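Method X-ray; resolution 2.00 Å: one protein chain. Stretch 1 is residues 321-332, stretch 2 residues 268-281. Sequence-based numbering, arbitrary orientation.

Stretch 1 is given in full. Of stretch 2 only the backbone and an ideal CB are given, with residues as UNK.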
# COMPACT_ATOMS: atom_id res chain seq x y z
N GLN A 321 -19.92 5.71 -10.85
CA GLN A 321 -18.69 5.67 -11.64
C GLN A 321 -18.53 4.34 -12.38
O GLN A 321 -18.04 4.31 -13.50
CB GLN A 321 -17.47 5.93 -10.75
CG GLN A 321 -16.11 5.76 -11.45
CD GLN A 321 -15.95 6.71 -12.67
OE1 GLN A 321 -16.64 7.72 -12.79
NE2 GLN A 321 -14.98 6.41 -13.54
N PHE A 322 -18.91 3.24 -11.76
CA PHE A 322 -18.76 1.93 -12.41
C PHE A 322 -20.08 1.22 -12.64
O PHE A 322 -20.90 1.18 -11.76
CB PHE A 322 -17.87 1.02 -11.58
CG PHE A 322 -16.58 1.67 -11.20
CD1 PHE A 322 -15.52 1.70 -12.08
CD2 PHE A 322 -16.45 2.29 -9.96
CE1 PHE A 322 -14.31 2.32 -11.71
CE2 PHE A 322 -15.25 2.92 -9.58
CZ PHE A 322 -14.21 2.95 -10.46
N GLU A 323 -20.26 0.65 -13.83
CA GLU A 323 -21.41 -0.22 -14.06
C GLU A 323 -21.23 -1.50 -13.25
O GLU A 323 -20.11 -2.08 -13.24
CB GLU A 323 -21.54 -0.56 -15.55
CG GLU A 323 -22.59 -1.62 -15.91
CD GLU A 323 -24.03 -1.13 -15.80
OE1 GLU A 323 -24.27 0.07 -15.56
OE2 GLU A 323 -24.95 -1.97 -15.96
N LYS A 324 -22.31 -1.93 -12.60
CA LYS A 324 -22.33 -3.16 -11.82
C LYS A 324 -21.07 -3.26 -10.94
O LYS A 324 -20.25 -4.13 -11.17
CB LYS A 324 -22.45 -4.37 -12.73
CG LYS A 324 -23.90 -4.60 -13.12
CD LYS A 324 -24.35 -5.99 -12.83
CE LYS A 324 -23.75 -6.96 -13.84
NZ LYS A 324 -23.93 -8.39 -13.45
N PRO A 325 -20.90 -2.30 -10.02
CA PRO A 325 -19.66 -2.16 -9.29
C PRO A 325 -19.40 -3.36 -8.39
O PRO A 325 -18.28 -3.56 -7.95
CB PRO A 325 -19.89 -0.90 -8.44
CG PRO A 325 -21.28 -0.87 -8.20
CD PRO A 325 -21.93 -1.39 -9.49
N ASP A 326 -20.43 -4.12 -8.05
CA ASP A 326 -20.21 -5.27 -7.17
C ASP A 326 -19.91 -6.56 -7.96
O ASP A 326 -19.76 -7.64 -7.40
CB ASP A 326 -21.40 -5.45 -6.22
CG ASP A 326 -21.50 -4.34 -5.18
OD1 ASP A 326 -20.48 -3.63 -4.97
OD2 ASP A 326 -22.56 -4.21 -4.52
N VAL A 327 -19.79 -6.42 -9.28
CA VAL A 327 -19.42 -7.55 -10.12
C VAL A 327 -17.92 -7.53 -10.38
O VAL A 327 -17.37 -6.49 -10.74
CB VAL A 327 -20.09 -7.51 -11.45
CG1 VAL A 327 -19.53 -8.57 -12.35
CG2 VAL A 327 -21.65 -7.68 -11.29
N PHE A 328 -17.29 -8.68 -10.22
CA PHE A 328 -15.86 -8.78 -10.53
C PHE A 328 -15.66 -9.06 -12.02
O PHE A 328 -16.04 -10.12 -12.51
CB PHE A 328 -15.21 -9.88 -9.73
CG PHE A 328 -13.69 -9.80 -9.77
CD1 PHE A 328 -13.01 -9.15 -8.77
CD2 PHE A 328 -12.97 -10.35 -10.81
CE1 PHE A 328 -11.59 -9.06 -8.78
CE2 PHE A 328 -11.53 -10.29 -10.82
CZ PHE A 328 -10.88 -9.61 -9.80
N ASP A 329 -15.09 -8.10 -12.74
CA ASP A 329 -14.91 -8.27 -14.20
C ASP A 329 -13.44 -8.23 -14.54
O ASP A 329 -12.87 -7.15 -14.62
CB ASP A 329 -15.67 -7.16 -14.93
CG ASP A 329 -15.64 -7.30 -16.42
OD1 ASP A 329 -14.73 -7.97 -16.95
OD2 ASP A 329 -16.56 -6.77 -17.09
N ALA A 330 -12.85 -9.40 -14.81
CA ALA A 330 -11.38 -9.51 -14.98
C ALA A 330 -10.87 -8.66 -16.12
O ALA A 330 -9.73 -8.21 -16.11
CB ALA A 330 -10.96 -10.96 -15.20
N GLY A 331 -11.76 -8.34 -17.06
CA GLY A 331 -11.36 -7.55 -18.21
C GLY A 331 -11.95 -6.16 -18.16
O GLY A 331 -12.03 -5.50 -19.19
N ARG A 332 -12.37 -5.74 -16.98
CA ARG A 332 -13.08 -4.47 -16.86
C ARG A 332 -12.31 -3.30 -17.48
O ARG A 332 -11.14 -3.08 -17.16
CB ARG A 332 -13.38 -4.14 -15.41
CG ARG A 332 -14.28 -2.89 -15.31
CD ARG A 332 -14.57 -2.51 -13.92
NE ARG A 332 -15.37 -3.49 -13.20
CZ ARG A 332 -16.71 -3.43 -13.11
NH1 ARG A 332 -17.38 -2.50 -13.79
NH2 ARG A 332 -17.37 -4.34 -12.40
N UNK A 268 -3.78 -12.25 -21.99
CA UNK A 268 -3.60 -10.82 -22.15
C UNK A 268 -4.50 -10.07 -21.14
O UNK A 268 -4.41 -8.85 -21.00
CB UNK A 268 -3.92 -10.40 -23.59
N UNK A 269 -5.36 -10.81 -20.43
CA UNK A 269 -6.25 -10.17 -19.43
C UNK A 269 -5.62 -9.91 -18.07
O UNK A 269 -6.22 -9.21 -17.24
CB UNK A 269 -7.49 -11.04 -19.22
N UNK A 270 -4.43 -10.47 -17.84
CA UNK A 270 -3.84 -10.37 -16.51
C UNK A 270 -3.67 -8.91 -16.00
O UNK A 270 -4.09 -8.62 -14.90
CB UNK A 270 -2.48 -11.07 -16.52
N UNK A 271 -3.10 -7.98 -16.80
CA UNK A 271 -3.02 -6.61 -16.28
C UNK A 271 -4.37 -6.00 -15.90
O UNK A 271 -4.49 -5.37 -14.84
CB UNK A 271 -2.35 -5.71 -17.32
N UNK A 272 -5.37 -6.21 -16.75
CA UNK A 272 -6.69 -5.68 -16.42
C UNK A 272 -7.30 -6.41 -15.21
O UNK A 272 -8.13 -5.86 -14.46
CB UNK A 272 -7.62 -5.80 -17.63
N UNK A 273 -6.92 -7.68 -15.03
CA UNK A 273 -7.32 -8.45 -13.85
C UNK A 273 -6.77 -7.84 -12.56
O UNK A 273 -7.45 -7.70 -11.55
CB UNK A 273 -6.85 -9.90 -13.98
N UNK A 274 -5.49 -7.50 -12.60
CA UNK A 274 -4.87 -6.85 -11.45
C UNK A 274 -5.52 -5.49 -11.10
O UNK A 274 -5.75 -5.17 -9.93
CB UNK A 274 -3.38 -6.65 -11.73
N UNK A 275 -5.81 -4.71 -12.12
CA UNK A 275 -6.45 -3.41 -11.88
C UNK A 275 -7.82 -3.62 -11.26
O UNK A 275 -8.20 -2.88 -10.36
CB UNK A 275 -6.57 -2.61 -13.18
N UNK A 276 -8.54 -4.65 -11.73
CA UNK A 276 -9.89 -4.92 -11.22
C UNK A 276 -9.80 -5.50 -9.80
O UNK A 276 -10.67 -5.29 -8.98
CB UNK A 276 -10.64 -5.88 -12.15
N UNK A 277 -8.70 -6.23 -9.54
CA UNK A 277 -8.45 -6.73 -8.21
C UNK A 277 -8.32 -5.53 -7.25
O UNK A 277 -8.73 -5.59 -6.10
CB UNK A 277 -7.20 -7.61 -8.19
N UNK A 278 -7.62 -4.50 -7.71
CA UNK A 278 -7.43 -3.26 -6.95
C UNK A 278 -8.76 -2.51 -6.77
O UNK A 278 -9.07 -1.99 -5.72
CB UNK A 278 -6.41 -2.36 -7.65
N UNK A 279 -9.57 -2.51 -7.80
CA UNK A 279 -10.83 -1.78 -7.63
C UNK A 279 -11.68 -2.46 -6.56
O UNK A 279 -12.07 -1.82 -5.59
CB UNK A 279 -11.60 -1.70 -8.95
N UNK A 280 -11.79 -3.79 -6.70
CA UNK A 280 -12.74 -4.64 -5.98
C UNK A 280 -12.35 -4.96 -4.54
O UNK A 280 -13.21 -5.10 -3.65
CB UNK A 280 -12.92 -5.95 -6.74
N UNK A 281 -11.05 -5.10 -4.28
CA UNK A 281 -10.58 -5.39 -2.95
C UNK A 281 -9.28 -4.59 -2.78
O UNK A 281 -8.19 -5.10 -3.06
CB UNK A 281 -10.38 -6.89 -2.73

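Position 268 lies out of reach of stretch 1, and nothing visible restricts it; a small polar residue is one of many that would do. It is S268, whose OG is hydrogen-bonded to a residue just outside the stretches.

At position 269 CA-to-CB points toward stretch 1, where the bare CA of G331 leaves room for a medium-sized apolar side chain. L269 fills it, with CD2 4.1 Å from G331 CA. An ideal CB on G331 would stand only 3.4 Å from that CD2, so the glycine leaves space for the leucine.

Position 270 points away and position 271 sideways, both with nothing of stretch 1 near their CB, so many side chains would do. At 271 even proline is tolerated, since early in a helix its missing NH costs little and the phi of -58° suits its ring. They are V270 and P271.

Position 272 faces stretch 1 at close quarters: its ideal CB is 3.5 Å from A330 O and 4.2 Å from G331 CA. Small residues suit such a place best, and it is A272. One water donates both to A272 O (2.8 Å) and to R332 O (2.7 Å).

Position 273 points sideways, its CB 4.0 Å from A330 O, with the F328 ring and the A330 methyl within reach of a longer apolar chain. Leucine, isoleucine or methionine could serve. L273 places CD1 3.7 Å from F328 CE2, at the ring edge, and 4.2 Å from A330 CB.

Positions 274 and 278 point away and 275 sideways; stretch 1 sets no preference, and many side chains would do. They are L274, M278 and E275, whose end leads away.

Position 276 points toward stretch 1, which offers the NH of D329 and the guanidinium of R332 to a longer chain. An acceptor is wanted, preferably charged; glutamate or glutamine would reach. E276 OE2 accepts from D329 N (2.7 Å) and from R332 NE (2.7 Å), the latter a salt bridge. Its CG lies over the face of the F328 ring, 3.9 Å from the centroid.

Position 277 points sideways, its CB 4.5 Å from F328 CZ; a small residue fits beside the ring. It is S277, whose CA comes within 4.0 Å of F328 CE1.

Position 279 points toward stretch 1, but nothing of stretch 1 lies within 5.5 Å of its CB. A long chain is needed to reach the F322 ring and the carbonyl of P325, and a donor at its tip would be useful. R279 lays CD over the F322 face, 3.9 Å from the centroid, and NH1 donates to P325 O (2.9 Å). Its guanidinium lies over one face of that of R332, R279 NH2 3.0 Å from R332 NH2; E276 offsets this crowding of like charge by binding both arginines, with R279 NE 2.5 Å from E276 OE1.

Position 280 has its CB 3.8 Å from F328 CD1, inviting an aromatic or large apolar group. Y280 offers its ring face to the edge of F328, centroids 5.2 Å apart.

Position 281, just past the helix, is sideways and free of stretch 1, so many residues would serve; it is M281.

Stretch 2 (268-281) SLVPALLEESMRYM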
# COMPACT_ATOMS: atom_id res chain seq x y z
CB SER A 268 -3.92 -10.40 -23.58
OG SER A 268 -5.33 -10.43 -23.80
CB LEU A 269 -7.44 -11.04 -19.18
CG LEU A 269 -8.41 -11.15 -20.35
CD1 LEU A 269 -9.47 -12.13 -19.94
CD2 LEU A 269 -8.98 -9.79 -20.72
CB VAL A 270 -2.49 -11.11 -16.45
CG1 VAL A 270 -1.89 -10.91 -15.10
CG2 VAL A 270 -2.70 -12.61 -16.69
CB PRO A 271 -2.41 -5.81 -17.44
CG PRO A 271 -1.62 -6.80 -18.20
CD PRO A 271 -2.36 -8.12 -18.07
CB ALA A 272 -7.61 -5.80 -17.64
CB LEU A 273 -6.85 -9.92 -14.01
CG LEU A 273 -6.80 -10.83 -12.79
CD1 LEU A 273 -8.17 -11.08 -12.13
CD2 LEU A 273 -6.16 -12.15 -13.17
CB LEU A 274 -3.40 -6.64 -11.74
CG LEU A 274 -2.68 -7.99 -11.83
CD1 LEU A 274 -1.23 -7.84 -12.32
CD2 LEU A 274 -2.70 -8.47 -10.42
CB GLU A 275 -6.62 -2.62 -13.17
CG GLU A 275 -5.36 -2.19 -13.89
CD GLU A 275 -4.46 -1.31 -13.05
OE1 GLU A 275 -4.96 -0.32 -12.48
OE2 GLU A 275 -3.25 -1.62 -12.94
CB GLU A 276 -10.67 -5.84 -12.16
CG GLU A 276 -12.02 -6.34 -11.68
CD GLU A 276 -13.10 -5.24 -11.70
OE1 GLU A 276 -12.77 -4.02 -11.63
OE2 GLU A 276 -14.27 -5.61 -11.94
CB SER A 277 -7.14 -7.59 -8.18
OG SER A 277 -7.13 -8.33 -6.98
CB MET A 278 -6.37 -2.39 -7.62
CG MET A 278 -4.90 -2.91 -7.24
SD MET A 278 -3.67 -1.73 -7.83
CE MET A 278 -3.70 -2.09 -9.53
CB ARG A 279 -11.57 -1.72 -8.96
CG ARG A 279 -12.81 -0.85 -8.86
CD ARG A 279 -13.64 -1.09 -10.09
NE ARG A 279 -14.15 -2.45 -10.25
CZ ARG A 279 -15.26 -2.92 -9.66
NH1 ARG A 279 -15.96 -2.14 -8.83
NH2 ARG A 279 -15.65 -4.16 -9.89
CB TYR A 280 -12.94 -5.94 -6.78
CG TYR A 280 -13.91 -6.93 -6.21
CD1 TYR A 280 -15.25 -6.89 -6.56
CD2 TYR A 280 -13.48 -7.90 -5.29
CE1 TYR A 280 -16.14 -7.78 -6.03
CE2 TYR A 280 -14.39 -8.82 -4.77
CZ TYR A 280 -15.72 -8.74 -5.16
OH TYR A 280 -16.67 -9.59 -4.67
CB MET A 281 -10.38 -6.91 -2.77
CG MET A 281 -9.99 -7.41 -1.33
SD MET A 281 -9.86 -9.23 -1.25
CE MET A 281 -11.53 -9.61 -1.79
O HOH W 1 -9.37 -3.49 -15.16
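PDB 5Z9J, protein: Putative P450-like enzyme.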